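Local structure of ancestral D-type dye decolorizing peroxidase (Geotrichum candidum, 7ANV) at residues Q40-I45 with A481-F486; D149-V154 with Q181-P186; N262-E267 with S459-L464. The protein probably uses a haem group and hydrogen peroxide to oxidise dyes and other substrates. One frame throughout, in Å; residues are numbered along the deposited sequence.

Contact 1. Residues Q40-I45 with A481-F486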
loop_
_atom_site.group_PDB
_atom_site.type_symbol
_atom_site.label_atom_id
_atom_site.label_comp_id
_atom_site.label_asym_id
_atom_site.label_seq_id
_atom_site.Cartn_x
_atom_site.Cartn_y
_atom_site.Cartn_z
ATOM N N GLN A 40 -3.413 27.782 10.333
ATOM C CA GLN A 40 -4.832 27.534 10.662
ATOM C C GLN A 40 -5.198 26.071 10.386
ATOM O O GLN A 40 -6.128 25.586 11.039
ATOM C CB GLN A 40 -5.714 28.514 9.892
ATOM C CG GLN A 40 -5.256 29.955 10.062
ATOM C CD GLN A 40 -5.314 30.353 11.511
ATOM O OE1 GLN A 40 -6.276 30.027 12.207
ATOM N NE2 GLN A 40 -4.277 31.031 11.985
ATOM N N LEU A 41 -4.471 25.366 9.521
ATOM C CA LEU A 41 -4.747 23.922 9.298
ATOM C C LEU A 41 -4.210 23.096 10.473
ATOM O O LEU A 41 -4.769 22.051 10.765
ATOM C CB LEU A 41 -4.134 23.453 7.981
ATOM C CG LEU A 41 -4.397 21.987 7.647
ATOM C CD1 LEU A 41 -5.864 21.760 7.328
ATOM C CD2 LEU A 41 -3.510 21.501 6.496
ATOM N N ILE A 42 -3.103 23.499 11.068
ATOM C CA ILE A 42 -2.395 22.636 12.056
ATOM C C ILE A 42 -3.336 22.110 13.142
ATOM O O ILE A 42 -3.267 20.924 13.478
ATOM C CB ILE A 42 -1.121 23.315 12.574
ATOM C CG1 ILE A 42 -0.120 23.357 11.417
ATOM C CG2 ILE A 42 -0.552 22.544 13.755
ATOM C CD1 ILE A 42 1.096 24.196 11.656
ATOM N N PRO A 43 -4.229 22.919 13.755
ATOM C CA PRO A 43 -5.149 22.383 14.762
ATOM C C PRO A 43 -6.083 21.279 14.258
ATOM O O PRO A 43 -6.595 20.576 15.062
ATOM C CB PRO A 43 -6.030 23.586 15.148
ATOM C CG PRO A 43 -5.167 24.796 14.807
ATOM C CD PRO A 43 -4.350 24.381 13.604
ATOM N N LEU A 44 -6.284 21.144 12.955
ATOM C CA LEU A 44 -7.189 20.128 12.343
ATOM C C LEU A 44 -6.417 18.834 12.116
ATOM O O LEU A 44 -7.074 17.815 11.834
ATOM C CB LEU A 44 -7.737 20.612 11.003
ATOM C CG LEU A 44 -8.925 21.575 11.056
ATOM C CD1 LEU A 44 -8.568 22.852 11.747
ATOM C CD2 LEU A 44 -9.432 21.864 9.664
ATOM N N ILE A 45 -5.086 18.869 12.168
ATOM C CA ILE A 45 -4.267 17.685 11.769
ATOM C C ILE A 45 -4.405 16.651 12.893
ATOM O O ILE A 45 -4.100 16.960 14.041
ATOM C CB ILE A 45 -2.794 18.030 11.475
ATOM C CG1 ILE A 45 -2.647 19.000 10.306
ATOM C CG2 ILE A 45 -1.976 16.751 11.229
ATOM C CD1 ILE A 45 -3.125 18.452 8.989
ATOM N N ALA A 481 7.307 20.158 13.052
ATOM C CA ALA A 481 7.873 20.616 11.759
ATOM C C ALA A 481 6.859 21.518 11.031
ATOM O O ALA A 481 7.256 22.596 10.506
ATOM C CB ALA A 481 8.296 19.476 10.897
ATOM N N LEU A 482 5.592 21.103 10.988
ATOM C CA LEU A 482 4.509 21.913 10.392
ATOM C C LEU A 482 4.486 23.297 11.068
ATOM O O LEU A 482 4.438 24.295 10.338
ATOM C CB LEU A 482 3.172 21.194 10.544
ATOM C CG LEU A 482 2.993 19.951 9.679
ATOM C CD1 LEU A 482 1.632 19.339 9.946
ATOM C CD2 LEU A 482 3.162 20.241 8.181
ATOM N N LYS A 483 4.602 23.365 12.397
ATOM C CA LYS A 483 4.501 24.628 13.172
ATOM C C LYS A 483 5.744 25.491 12.960
ATOM O O LYS A 483 5.585 26.721 12.773
ATOM C CB LYS A 483 4.371 24.338 14.664
ATOM C CG LYS A 483 2.999 23.882 15.102
ATOM C CD LYS A 483 2.936 23.451 16.555
ATOM C CE LYS A 483 1.528 23.140 17.004
ATOM N NZ LYS A 483 1.481 22.788 18.439
ATOM N N ASP A 484 6.929 24.892 13.071
ATOM C CA ASP A 484 8.202 25.635 13.262
ATOM C C ASP A 484 8.912 25.799 11.926
ATOM O O ASP A 484 9.664 26.747 11.806
ATOM C CB ASP A 484 9.072 24.992 14.349
ATOM C CG ASP A 484 8.336 24.937 15.676
ATOM O OD1 ASP A 484 7.435 25.771 15.888
ATOM O OD2 ASP A 484 8.621 24.009 16.475
ATOM N N THR A 485 8.622 24.995 10.908
ATOM C CA THR A 485 9.335 25.112 9.613
ATOM C C THR A 485 8.381 25.444 8.455
ATOM O O THR A 485 8.760 26.288 7.608
ATOM C CB THR A 485 10.119 23.834 9.322
ATOM O OG1 THR A 485 11.095 23.720 10.375
ATOM C CG2 THR A 485 10.727 23.859 7.944
ATOM N N PHE A 486 7.258 24.735 8.315
ATOM C CA PHE A 486 6.389 24.861 7.122
ATOM C C PHE A 486 5.512 26.114 7.240
ATOM O O PHE A 486 5.395 26.842 6.238
ATOM C CB PHE A 486 5.559 23.599 6.905
ATOM C CG PHE A 486 6.356 22.448 6.396
ATOM C CD1 PHE A 486 7.279 21.794 7.210
ATOM C CD2 PHE A 486 6.177 21.993 5.103
ATOM C CE1 PHE A 486 8.016 20.727 6.730
ATOM C CE2 PHE A 486 6.924 20.927 4.632
ATOM C CZ PHE A 486 7.854 20.311 5.434
#
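Ile42 drives its CD1 methyl against the backbone of helix 479-486, meeting Leu482 C at 3.6 Å and Lys483 N at 3.7 Å. Its CG1 lies anti to the carbonyl carbon (chi1 -69°) and the chain then runs on nearly straight (chi2 170°), which carries CD1 away from its own backbone and up to the helix. The CA atoms of Ile42 and Leu482 stand 7.1 Å apart, close enough for Ile42 CD1 to touch the helix backbone. On the packed side Ile42 and Leu482 lie alongside each other, pointing opposite ways, with Ile42 CD1 3.8 Å from Leu482 CB. Toward strand 78-84, Ile45 CG1 approaches Leu482 CD1 more distantly, at 4.3 Å, and both residues also rest on Ile82 of that strand, which closes this side with hydrocarbon. The other side is looser. Exposed Lys483 lays its extended aliphatic chain obliquely across the second branch of Ile42, touching through CG and CE, with CE 3.9 Å from Ile42 CG2. The two segments together bury 190 Å². The packing joins the short 3-10 turn that follows helix 31-41 to the C-terminal helix 479-486, beside strand 78-84, an outer strand of the four-stranded antiparallel sheet of the N-terminal ferredoxin-like alpha+beta fold.

Contact 2. Residues D149-V154 with Q181-P186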
loop_
_atom_site.group_PDB
_atom_site.type_symbol
_atom_site.label_atom_id
_atom_site.label_comp_id
_atom_site.label_asym_id
_atom_site.label_seq_id
_atom_site.Cartn_x
_atom_site.Cartn_y
_atom_site.Cartn_z
ATOM N N ASP A 149 -16.143 8.731 8.632
ATOM C CA ASP A 149 -17.199 7.716 8.773
ATOM C C ASP A 149 -18.162 7.751 7.580
ATOM O O ASP A 149 -18.866 6.769 7.377
ATOM C CB ASP A 149 -17.967 7.982 10.059
ATOM C CG ASP A 149 -18.709 9.304 10.009
ATOM O OD1 ASP A 149 -18.024 10.348 10.134
ATOM O OD2 ASP A 149 -19.956 9.272 9.860
ATOM N N SER A 150 -18.240 8.869 6.853
ATOM C CA SER A 150 -19.306 9.088 5.843
ATOM C C SER A 150 -18.851 10.144 4.840
ATOM O O SER A 150 -17.939 10.953 5.164
ATOM C CB SER A 150 -20.609 9.503 6.506
ATOM O OG SER A 150 -20.496 10.743 7.163
ATOM N N HIS A 151 -19.480 10.165 3.682
ATOM C CA HIS A 151 -19.253 11.253 2.689
ATOM C C HIS A 151 -19.600 12.596 3.335
ATOM O O HIS A 151 -18.861 13.562 3.118
ATOM C CB HIS A 151 -20.028 10.991 1.407
ATOM C CG HIS A 151 -19.684 9.703 0.759
ATOM N ND1 HIS A 151 -20.633 8.848 0.280
ATOM C CD2 HIS A 151 -18.492 9.101 0.584
ATOM C CE1 HIS A 151 -20.046 7.779 -0.227
ATOM N NE2 HIS A 151 -18.726 7.906 -0.048
ATOM N N GLU A 152 -20.670 12.662 4.128
ATOM C CA GLU A 152 -21.118 13.920 4.777
ATOM C C GLU A 152 -19.983 14.494 5.635
ATOM O O GLU A 152 -19.649 15.720 5.532
ATOM C CB GLU A 152 -22.348 13.592 5.625
ATOM C CG GLU A 152 -23.558 13.291 4.778
ATOM C CD GLU A 152 -23.796 11.895 4.220
ATOM O OE1 GLU A 152 -22.903 10.984 4.270
ATOM O OE2 GLU A 152 -24.922 11.756 3.675
ATOM N N THR A 153 -19.383 13.644 6.471
ATOM C CA THR A 153 -18.294 14.048 7.392
ATOM C C THR A 153 -17.088 14.547 6.597
ATOM O O THR A 153 -16.518 15.616 6.922
ATOM C CB THR A 153 -17.892 12.903 8.319
ATOM O OG1 THR A 153 -19.007 12.638 9.166
ATOM C CG2 THR A 153 -16.651 13.225 9.109
ATOM N N VAL A 154 -16.675 13.794 5.590
ATOM C CA VAL A 154 -15.468 14.155 4.796
ATOM C C VAL A 154 -15.744 15.457 4.028
ATOM O O VAL A 154 -14.909 16.347 4.052
ATOM C CB VAL A 154 -15.050 12.986 3.886
ATOM C CG1 VAL A 154 -14.001 13.416 2.889
ATOM C CG2 VAL A 154 -14.536 11.811 4.708
ATOM N N GLN A 181 -11.656 9.982 -4.468
ATOM C CA GLN A 181 -12.373 9.431 -3.310
ATOM C C GLN A 181 -12.214 7.916 -3.244
ATOM O O GLN A 181 -12.467 7.223 -4.260
ATOM C CB GLN A 181 -13.845 9.808 -3.432
ATOM C CG GLN A 181 -14.667 9.351 -2.231
ATOM C CD GLN A 181 -16.109 9.726 -2.432
ATOM O OE1 GLN A 181 -16.416 10.913 -2.556
ATOM N NE2 GLN A 181 -16.983 8.731 -2.580
ATOM N N GLY A 182 -11.901 7.405 -2.056
ATOM C CA GLY A 182 -11.930 5.972 -1.786
ATOM C C GLY A 182 -13.090 5.634 -0.895
ATOM O O GLY A 182 -13.590 6.496 -0.186
ATOM N N ASP A 183 -13.518 4.396 -0.955
ATOM C CA ASP A 183 -14.676 3.896 -0.201
ATOM C C ASP A 183 -14.399 2.446 0.158
ATOM O O ASP A 183 -14.064 1.652 -0.756
ATOM C CB ASP A 183 -15.934 3.974 -1.071
ATOM C CG ASP A 183 -16.377 5.407 -1.277
ATOM O OD1 ASP A 183 -16.866 5.984 -0.306
ATOM O OD2 ASP A 183 -16.174 5.950 -2.416
ATOM N N VAL A 184 -14.531 2.120 1.427
ATOM C CA VAL A 184 -14.496 0.711 1.890
ATOM C C VAL A 184 -15.668 0.017 1.209
ATOM O O VAL A 184 -16.738 0.633 0.960
ATOM C CB VAL A 184 -14.513 0.639 3.429
ATOM C CG1 VAL A 184 -14.647 -0.754 3.958
ATOM C CG2 VAL A 184 -13.268 1.279 4.007
ATOM N N ARG A 185 -15.495 -1.272 0.913
ATOM C CA ARG A 185 -16.498 -2.029 0.131
ATOM C C ARG A 185 -17.653 -2.390 1.042
ATOM O O ARG A 185 -17.492 -2.408 2.252
ATOM C CB ARG A 185 -15.839 -3.243 -0.535
ATOM C CG ARG A 185 -14.847 -2.848 -1.624
ATOM C CD ARG A 185 -14.266 -3.947 -2.492
ATOM N NE ARG A 185 -15.337 -4.746 -3.052
ATOM C CZ ARG A 185 -15.527 -6.033 -2.893
ATOM N NH1 ARG A 185 -14.595 -6.823 -2.364
ATOM N NH2 ARG A 185 -16.647 -6.549 -3.354
ATOM N N PRO A 186 -18.853 -2.644 0.477
ATOM C CA PRO A 186 -20.054 -2.802 1.294
ATOM C C PRO A 186 -20.248 -4.184 1.925
ATOM O O PRO A 186 -19.692 -5.203 1.456
ATOM C CB PRO A 186 -21.198 -2.491 0.312
ATOM C CG PRO A 186 -20.647 -2.918 -1.036
ATOM C CD PRO A 186 -19.161 -2.597 -0.959
#
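Asp183 OD1 is gripped by two partners: His151 NE2 donates to it over 2.7 Å with an N-H...O angle of 163°, and Thr20 OG1 of strand 20-28 is hydrogen-bonded to the same oxygen. The histidine meets it on the syn side but tilted from the carboxylate plane, while OD1 itself lies close to the plane of the imidazole; ring and carboxylate stand 87° apart. The second oxygen has its own partner. Gln181 NE2 reaches Asp183 OD2 over 2.9 Å at 175°; OD2 lies in the amide plane and accepts through its own syn lone pair. Gln181 gets there with CG anti to the backbone N and the chain extended, which brings NE2 to within 3.2 Å of His151 NE2, an oblique approach whose angle is too poor for a bond. With an alanine here instead of Asp183, His151 NE2 would probably be left without its acceptor and the Gln181 amide set free to turn. Ser150 takes the N-cap position of helix 151-164, so the histidine lies in its first turn. This surface His-carboxylate pair ties the start of the crossover helix to the end of strand 174-183 in a ferredoxin-like beta-alpha-beta unit.

Contact 3. Residues N262-E267 with S459-L464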
loop_
_atom_site.group_PDB
_atom_site.type_symbol
_atom_site.label_atom_id
_atom_site.label_comp_id
_atom_site.label_asym_id
_atom_site.label_seq_id
_atom_site.Cartn_x
_atom_site.Cartn_y
_atom_site.Cartn_z
ATOM N N ASN A 262 -11.159 -12.637 -12.413
ATOM C CA ASN A 262 -12.090 -13.764 -12.157
ATOM C C ASN A 262 -12.051 -14.735 -13.340
ATOM O O ASN A 262 -12.093 -15.950 -13.113
ATOM C CB ASN A 262 -13.490 -13.242 -11.836
ATOM C CG ASN A 262 -13.571 -12.763 -10.408
ATOM O OD1 ASN A 262 -12.882 -13.317 -9.541
ATOM N ND2 ASN A 262 -14.417 -11.780 -10.165
ATOM N N LYS A 263 -12.017 -14.212 -14.562
ATOM C CA LYS A 263 -11.979 -15.042 -15.788
ATOM C C LYS A 263 -10.719 -15.903 -15.762
ATOM O O LYS A 263 -10.795 -17.081 -16.094
ATOM C CB LYS A 263 -11.987 -14.136 -17.015
ATOM C CG LYS A 263 -11.998 -14.830 -18.359
ATOM C CD LYS A 263 -12.033 -13.784 -19.491
ATOM C CE LYS A 263 -12.280 -14.355 -20.870
ATOM N NZ LYS A 263 -11.046 -14.940 -21.441
ATOM N N PHE A 264 -9.591 -15.326 -15.372
ATOM C CA PHE A 264 -8.328 -16.078 -15.274
ATOM C C PHE A 264 -8.470 -17.234 -14.269
ATOM O O PHE A 264 -8.034 -18.378 -14.559
ATOM C CB PHE A 264 -7.218 -15.098 -14.928
ATOM C CG PHE A 264 -5.884 -15.776 -14.900
ATOM C CD1 PHE A 264 -5.303 -16.196 -16.081
ATOM C CD2 PHE A 264 -5.292 -16.105 -13.706
ATOM C CE1 PHE A 264 -4.089 -16.858 -16.055
ATOM C CE2 PHE A 264 -4.061 -16.725 -13.684
ATOM C CZ PHE A 264 -3.476 -17.119 -14.861
ATOM N N LEU A 265 -9.017 -16.969 -13.076
ATOM C CA LEU A 265 -9.190 -18.053 -12.079
ATOM C C LEU A 265 -10.113 -19.117 -12.692
ATOM O O LEU A 265 -9.820 -20.299 -12.577
ATOM C CB LEU A 265 -9.781 -17.496 -10.782
ATOM C CG LEU A 265 -8.934 -16.455 -10.048
ATOM C CD1 LEU A 265 -9.589 -16.131 -8.732
ATOM C CD2 LEU A 265 -7.508 -16.909 -9.822
ATOM N N GLU A 266 -11.207 -18.690 -13.309
ATOM C CA GLU A 266 -12.265 -19.590 -13.844
ATOM C C GLU A 266 -11.647 -20.502 -14.901
ATOM O O GLU A 266 -11.984 -21.703 -14.952
ATOM C CB GLU A 266 -13.424 -18.767 -14.436
ATOM C CG GLU A 266 -14.255 -18.038 -13.374
ATOM C CD GLU A 266 -15.120 -16.826 -13.772
ATOM O OE1 GLU A 266 -15.024 -16.307 -14.934
ATOM O OE2 GLU A 266 -15.898 -16.360 -12.895
ATOM N N GLU A 267 -10.747 -19.972 -15.725
ATOM C CA GLU A 267 -10.143 -20.745 -16.850
ATOM C C GLU A 267 -8.991 -21.642 -16.366
ATOM O O GLU A 267 -8.507 -22.466 -17.157
ATOM C CB GLU A 267 -9.681 -19.774 -17.934
ATOM C CG GLU A 267 -10.856 -19.136 -18.659
ATOM C CD GLU A 267 -10.486 -18.089 -19.705
ATOM O OE1 GLU A 267 -9.338 -17.592 -19.688
ATOM O OE2 GLU A 267 -11.363 -17.731 -20.485
ATOM N N SER A 459 1.102 -19.163 -17.369
ATOM C CA SER A 459 1.281 -17.925 -18.151
ATOM C C SER A 459 0.245 -16.908 -17.668
ATOM O O SER A 459 -0.934 -17.245 -17.711
ATOM C CB SER A 459 1.123 -18.242 -19.607
ATOM O OG SER A 459 1.331 -17.085 -20.364
ATOM N N LEU A 460 0.649 -15.729 -17.201
ATOM C CA LEU A 460 -0.344 -14.705 -16.785
ATOM C C LEU A 460 -0.822 -14.023 -18.058
ATOM O O LEU A 460 -0.144 -14.110 -19.082
ATOM C CB LEU A 460 0.293 -13.762 -15.763
ATOM C CG LEU A 460 0.812 -14.491 -14.526
ATOM C CD1 LEU A 460 1.674 -13.618 -13.633
ATOM C CD2 LEU A 460 -0.343 -15.109 -13.752
ATOM N N PRO A 461 -2.051 -13.471 -18.082
ATOM C CA PRO A 461 -2.535 -12.771 -19.270
ATOM C C PRO A 461 -1.621 -11.598 -19.641
ATOM O O PRO A 461 -1.070 -11.006 -18.778
ATOM C CB PRO A 461 -3.908 -12.226 -18.865
ATOM C CG PRO A 461 -4.335 -13.098 -17.689
ATOM C CD PRO A 461 -3.046 -13.518 -17.005
ATOM N N THR A 462 -1.546 -11.279 -20.938
ATOM C CA THR A 462 -0.863 -10.077 -21.469
ATOM C C THR A 462 -1.460 -8.842 -20.805
ATOM O O THR A 462 -0.712 -7.971 -20.406
ATOM C CB THR A 462 -1.043 -9.976 -22.991
ATOM O OG1 THR A 462 -0.866 -11.297 -23.507
ATOM C CG2 THR A 462 -0.086 -8.990 -23.608
ATOM N N GLU A 463 -2.785 -8.803 -20.680
ATOM C CA GLU A 463 -3.511 -7.679 -20.018
ATOM C C GLU A 463 -3.293 -7.822 -18.503
ATOM O O GLU A 463 -3.680 -8.861 -17.940
ATOM C CB GLU A 463 -4.994 -7.728 -20.393
ATOM C CG GLU A 463 -5.846 -6.596 -19.836
ATOM C CD GLU A 463 -7.329 -6.722 -20.183
ATOM O OE1 GLU A 463 -7.843 -7.861 -20.147
ATOM O OE2 GLU A 463 -7.956 -5.711 -20.527
ATOM N N LEU A 464 -2.661 -6.850 -17.865
ATOM C CA LEU A 464 -2.436 -6.929 -16.401
ATOM C C LEU A 464 -3.782 -6.968 -15.671
ATOM O O LEU A 464 -4.737 -6.371 -16.152
ATOM C CB LEU A 464 -1.663 -5.698 -15.927
ATOM C CG LEU A 464 -0.323 -5.477 -16.594
ATOM C CD1 LEU A 464 0.287 -4.188 -16.090
ATOM C CD2 LEU A 464 0.604 -6.665 -16.370
#
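Beside the second four-stranded antiparallel sheet, helix 258-267 packs on the loop that leads into edge strand 466-476, and Phe264 makes every contact between the two segments. CG of Phe264 is anti to the backbone N (chi1 -176°), which directs the benzyl group off the helix toward the loop. Pro461 comes over one face of the ring: its CD sits 4.0 Å from the ring centroid of Phe264, 30° off the normal, a CH-pi contact. The neighbouring methylene follows, with Pro461 CG 3.6 Å from Phe264 CD1. At the ring's edge, near its plane, the carbonyl oxygen of Ser459 lies 3.6 Å from Phe264 CE1. Leu460 adds one methyl, CD2, which approaches Phe264 CZ obliquely at 3.9 Å. Phe465, the residue after the loop segment, also meets the phenyl ring, their planes inclined at about 55°. Cohesion between the segments is therefore largely apolar, from proline hydrogens on the pi face and van der Waals contact, perhaps helped by the weakly positive ring edge facing the Ser459 carbonyl.

From the N terminus, the chain passes strand 20-28 and helix 31-41 and enters contact 1 at 40-45, whose partner is not reached until 481-486, near the C terminus. The loop so closed spans 435 residues and contains both other contacts. Contact 2 closes a short loop of 26 residues, within the first sheet's domain, before contact 3 opens at 262-267; contact 3 then closes after 191 intervening residues, so these two follow in series and none cross. Contact 1 joins the C-terminal helix to the N-terminal region, contact 2 ties helix 151-164 to strand 174-183, and contact 3 helix 258-267 to the loop before strand 466-476. The centres of contacts 1 and 3 lie about 47 Å apart, on opposite sides of the chain's centre.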